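Local coordinates for protein gene product PA4716 (Pseudomonas aeruginosa, PDB 1U0K) that is of uncertain function but is probably an isomerase, perhaps an epimerase, at residues 82-87 against 274-279; 226-231 against 244-249. All blocks are in the same frame, centred on the assembly; numbering follows the deposited sequence.

In the fold
The two contacts lie in the two halves of the chain, in both of which a helix is packed against surrounding strands, consistent with the two-domain fold of the PhzF family, where a central helix fills each domain. Contact 1 joins helix 78-90 to strand 267-282, and contact 2 joins helix 222-234 to strand 244-248. Their centres are 23 Å apart and their nearest atoms about 14 Å, so they do not touch. Strand 256-262 connects them by pairing with both 244-248 and 267-282. In sequence, contact 2 falls between the two segments of contact 1. Neither contact includes the predicted active-site residue E48; both are hydrophobic and buried.

Contact 1: residues 82-87 against 274-279; sequences AAALLH and VQLLAR
A84 and L85, on helix 78-90, lie over V274 and L276 of strand 267-282, the axes of the two short segments crossing at -63° with a closest approach of 8.7 Å. The CA atoms of A84 and V274 are 6.6 Å apart, whereas those of L85 and L276 are 7.5 Å apart. Such proximity suits alanine, whose single methyl lets a helix settle close to a strand. That methyl points at the strand and rests on V274, with A84 CB 3.5 Å from V274 CG1 and 3.7 Å from V274 CB. V274 CG1 is set opposite the backbone N (chi1 -179°), while the second methyl, CG2, stays within 4.1 Å of A84 CB, so the branched carbon and both its arms gather round one small group.

L276 divides its fork between two helix residues. Its CD2 meets L85 CD1 at 4.0 Å, the two leucine side chains running at about a right angle to each other, and its CD1 reaches A84 CB more loosely, at 4.5 Å. L85 also packs on W8 of the adjoining strand 6-12, while V274 touches L10 of the same strand.

Just beyond L276, a classic beta bulge sets L277 and A278 together opposite Q9 of strand 6-12. A278 and R279 then pair in an antiparallel ladder with a strand of the second subunit, and L276 packs on L283 of that subunit. The helix is therefore seated next to a strand that continues into the dimer interface. Between the two segments the attachment consists of aliphatic carbon alone; its hold should come from shape fit and the exclusion of water, without polar bonds to fix its direction.

Contact 2: residues 226-231 against 244-249; sequences GPVAAY and FVLHQG
V228 and L246 make the tightest approach here, V228 CG1 standing 3.5 Å from L246 CD1, closer than carbons usually pack. The leucine end spreads over the valine: its CD1 is also 3.8 Å from V228 CB, and its CD2 is 3.9 Å from V228 CG1. The two side chains pass each other in opposite directions, alongside rather than end-on. Two residues earlier on the same face of the strand, F244 brings the far end of its ring to the helix, with CZ 4.1 Å from A229 CB and just as near to A229 CA. With CG between the backbone N and the carbonyl carbon (chi1 64°), the ring is carried to the helix with CZ leading, and it meets the A229 methyl obliquely. Alanine leaves room for this bulky ring, while the branched V228 fills the space beside L246.

The helix and strand segments run at 128° to each other, their axes 10.0 Å apart at closest, with a buried helical face of small and branched residues laid against the strand. This is consistent with the PhzF fold, in which a central helix of each domain is wrapped by strands.

V260 of the neighbouring strand 256-262 touches A229, F244 and L246 alike, and backbone hydrogen bonds of F244 with V260 and of L246 with L258 tie the strand to 256-262. V228 has a further neighbour in L168. Near the strand's end, the buried side-chain amide of Q248 is satisfied at both atoms, OE1 by a hydrogen bond with Y198 OH and NE2 by bonds to D218 O and T221 OG1.

Contact 1: residues 82-87 against 274-279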
# COMPACT_ATOMS: atom_id res chain seq x y z
N ALA A 82 12.82 1.97 14.09
CA ALA A 82 13.70 0.93 14.58
C ALA A 82 14.26 1.25 15.97
O ALA A 82 14.27 0.39 16.86
CB ALA A 82 14.83 0.68 13.59
N ALA A 83 14.70 2.49 16.19
CA ALA A 83 15.23 2.91 17.49
C ALA A 83 14.20 2.72 18.60
O ALA A 83 14.52 2.23 19.68
CB ALA A 83 15.71 4.36 17.43
N ALA A 84 12.96 3.11 18.33
CA ALA A 84 11.89 2.99 19.30
C ALA A 84 11.62 1.52 19.65
O ALA A 84 11.45 1.17 20.82
CB ALA A 84 10.63 3.64 18.78
N LEU A 85 11.61 0.67 18.63
CA LEU A 85 11.37 -0.74 18.83
C LEU A 85 12.51 -1.36 19.62
O LEU A 85 12.26 -2.14 20.53
CB LEU A 85 11.16 -1.49 17.50
CG LEU A 85 11.01 -3.00 17.69
CD1 LEU A 85 9.74 -3.32 18.48
CD2 LEU A 85 11.03 -3.73 16.38
N LEU A 86 13.75 -1.01 19.30
CA LEU A 86 14.89 -1.55 20.05
C LEU A 86 14.83 -1.16 21.53
O LEU A 86 15.18 -1.96 22.38
CB LEU A 86 16.21 -1.10 19.42
CG LEU A 86 16.49 -1.69 18.04
CD1 LEU A 86 17.69 -1.01 17.42
CD2 LEU A 86 16.73 -3.18 18.09
N HIS A 87 14.36 0.04 21.81
CA HIS A 87 14.17 0.52 23.19
C HIS A 87 13.09 -0.32 23.88
O HIS A 87 13.26 -0.77 25.01
CB HIS A 87 13.78 1.99 23.17
CG HIS A 87 13.99 2.74 24.45
ND1 HIS A 87 13.77 2.19 25.70
CD2 HIS A 87 14.36 4.02 24.67
CE1 HIS A 87 14.02 3.11 26.62
NE2 HIS A 87 14.38 4.22 26.02
N VAL A 274 7.02 8.10 18.29
CA VAL A 274 6.79 6.79 17.70
C VAL A 274 5.86 5.99 18.59
O VAL A 274 6.04 5.94 19.80
CB VAL A 274 8.12 6.02 17.52
CG1 VAL A 274 7.85 4.66 16.89
CG2 VAL A 274 9.12 6.83 16.69
N GLN A 275 4.86 5.36 17.97
CA GLN A 275 3.95 4.47 18.66
C GLN A 275 4.09 3.06 18.12
O GLN A 275 4.28 2.87 16.93
CB GLN A 275 2.50 4.92 18.44
CG GLN A 275 2.25 6.37 18.78
CD GLN A 275 2.60 6.73 20.22
OE1 GLN A 275 2.25 6.01 21.15
NE2 GLN A 275 3.29 7.84 20.39
N LEU A 276 3.96 2.07 19.00
CA LEU A 276 3.97 0.66 18.61
C LEU A 276 2.52 0.15 18.59
O LEU A 276 1.80 0.27 19.58
CB LEU A 276 4.81 -0.15 19.59
CG LEU A 276 6.32 -0.18 19.39
CD1 LEU A 276 6.92 1.20 19.51
CD2 LEU A 276 6.95 -1.12 20.41
N LEU A 277 2.10 -0.39 17.46
CA LEU A 277 0.70 -0.78 17.25
C LEU A 277 0.42 -2.28 17.32
O LEU A 277 -0.64 -2.66 17.82
CB LEU A 277 0.21 -0.26 15.90
CG LEU A 277 -0.32 1.18 15.87
CD1 LEU A 277 0.71 2.22 16.27
CD2 LEU A 277 -0.87 1.46 14.49
N ALA A 278 1.31 -3.10 16.79
CA ALA A 278 1.07 -4.55 16.69
C ALA A 278 2.37 -5.32 16.62
O ALA A 278 3.37 -4.84 16.07
CB ALA A 278 0.23 -4.87 15.47
N ARG A 279 2.36 -6.51 17.18
CA ARG A 279 3.44 -7.47 17.11
C ARG A 279 2.93 -8.70 16.36
O ARG A 279 1.97 -9.33 16.80
CB ARG A 279 3.88 -7.89 18.52
CG ARG A 279 5.02 -8.89 18.58
CD ARG A 279 5.28 -9.46 19.97
NE ARG A 279 4.12 -10.24 20.44
CZ ARG A 279 3.32 -9.91 21.44
NH1 ARG A 279 3.50 -8.79 22.14
NH2 ARG A 279 2.30 -10.70 21.75

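Contact 2: residues 226-231 against 244-249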
# COMPACT_ATOMS: atom_id res chain seq x y z
N GLY A 226 15.75 16.17 6.64
CA GLY A 226 17.10 16.65 6.85
C GLY A 226 17.48 17.70 5.82
O GLY A 226 17.78 18.83 6.19
N PRO A 227 17.50 17.32 4.54
CA PRO A 227 17.77 18.27 3.45
C PRO A 227 16.94 19.54 3.52
O PRO A 227 17.49 20.62 3.29
CB PRO A 227 17.42 17.46 2.21
CG PRO A 227 17.74 16.06 2.60
CD PRO A 227 17.33 15.95 4.03
N VAL A 228 15.66 19.42 3.82
CA VAL A 228 14.78 20.58 3.90
C VAL A 228 15.26 21.51 5.01
O VAL A 228 15.36 22.72 4.79
CB VAL A 228 13.29 20.19 4.12
CG1 VAL A 228 12.45 21.38 4.57
CG2 VAL A 228 12.70 19.60 2.84
N ALA A 229 15.55 20.95 6.18
CA ALA A 229 16.02 21.74 7.31
C ALA A 229 17.30 22.46 6.97
O ALA A 229 17.44 23.64 7.29
CB ALA A 229 16.23 20.85 8.53
N ALA A 230 18.23 21.76 6.32
CA ALA A 230 19.53 22.33 5.96
C ALA A 230 19.36 23.44 4.93
O ALA A 230 20.10 24.42 4.96
CB ALA A 230 20.45 21.25 5.42
N TYR A 231 18.40 23.27 4.02
CA TYR A 231 18.09 24.25 2.99
C TYR A 231 17.56 25.54 3.61
O TYR A 231 18.04 26.63 3.30
CB TYR A 231 17.05 23.70 2.01
CG TYR A 231 16.64 24.67 0.92
CD1 TYR A 231 17.26 24.64 -0.33
CD2 TYR A 231 15.64 25.60 1.13
CE1 TYR A 231 16.89 25.52 -1.33
CE2 TYR A 231 15.26 26.50 0.13
CZ TYR A 231 15.90 26.45 -1.09
OH TYR A 231 15.52 27.34 -2.07
N PHE A 244 12.88 23.57 15.28
CA PHE A 244 11.67 23.93 14.57
C PHE A 244 11.02 22.70 13.97
O PHE A 244 11.57 21.60 14.04
CB PHE A 244 11.91 25.04 13.54
CG PHE A 244 12.83 24.68 12.40
CD1 PHE A 244 12.32 24.42 11.13
CD2 PHE A 244 14.21 24.68 12.57
CE1 PHE A 244 13.16 24.13 10.07
CE2 PHE A 244 15.06 24.39 11.50
CZ PHE A 244 14.53 24.12 10.25
N VAL A 245 9.82 22.88 13.43
CA VAL A 245 9.05 21.75 12.92
C VAL A 245 8.72 21.92 11.44
O VAL A 245 8.45 23.02 10.96
CB VAL A 245 7.78 21.45 13.80
CG1 VAL A 245 7.93 21.97 15.22
CG2 VAL A 245 6.51 21.95 13.17
N LEU A 246 8.79 20.80 10.73
CA LEU A 246 8.28 20.68 9.38
C LEU A 246 6.94 19.96 9.43
O LEU A 246 6.68 19.15 10.33
CB LEU A 246 9.25 19.92 8.49
CG LEU A 246 10.67 20.44 8.39
CD1 LEU A 246 11.45 19.60 7.40
CD2 LEU A 246 10.69 21.93 7.99
N HIS A 247 6.09 20.25 8.45
CA HIS A 247 4.76 19.68 8.39
C HIS A 247 4.63 18.87 7.12
O HIS A 247 5.11 19.28 6.07
CB HIS A 247 3.68 20.78 8.43
CG HIS A 247 3.87 21.76 9.54
ND1 HIS A 247 3.56 21.47 10.85
CD2 HIS A 247 4.37 23.02 9.54
CE1 HIS A 247 3.84 22.52 11.61
NE2 HIS A 247 4.34 23.46 10.84
N GLN A 248 4.00 17.71 7.24
CA GLN A 248 3.73 16.86 6.08
C GLN A 248 2.55 15.95 6.39
O GLN A 248 2.34 15.57 7.54
CB GLN A 248 4.95 16.02 5.72
CG GLN A 248 4.97 15.52 4.28
CD GLN A 248 6.20 14.69 3.95
OE1 GLN A 248 7.30 15.01 4.39
NE2 GLN A 248 6.01 13.60 3.19
N GLY A 249 1.78 15.61 5.36
CA GLY A 249 0.77 14.58 5.46
C GLY A 249 -0.68 15.03 5.54
O GLY A 249 -1.58 14.19 5.53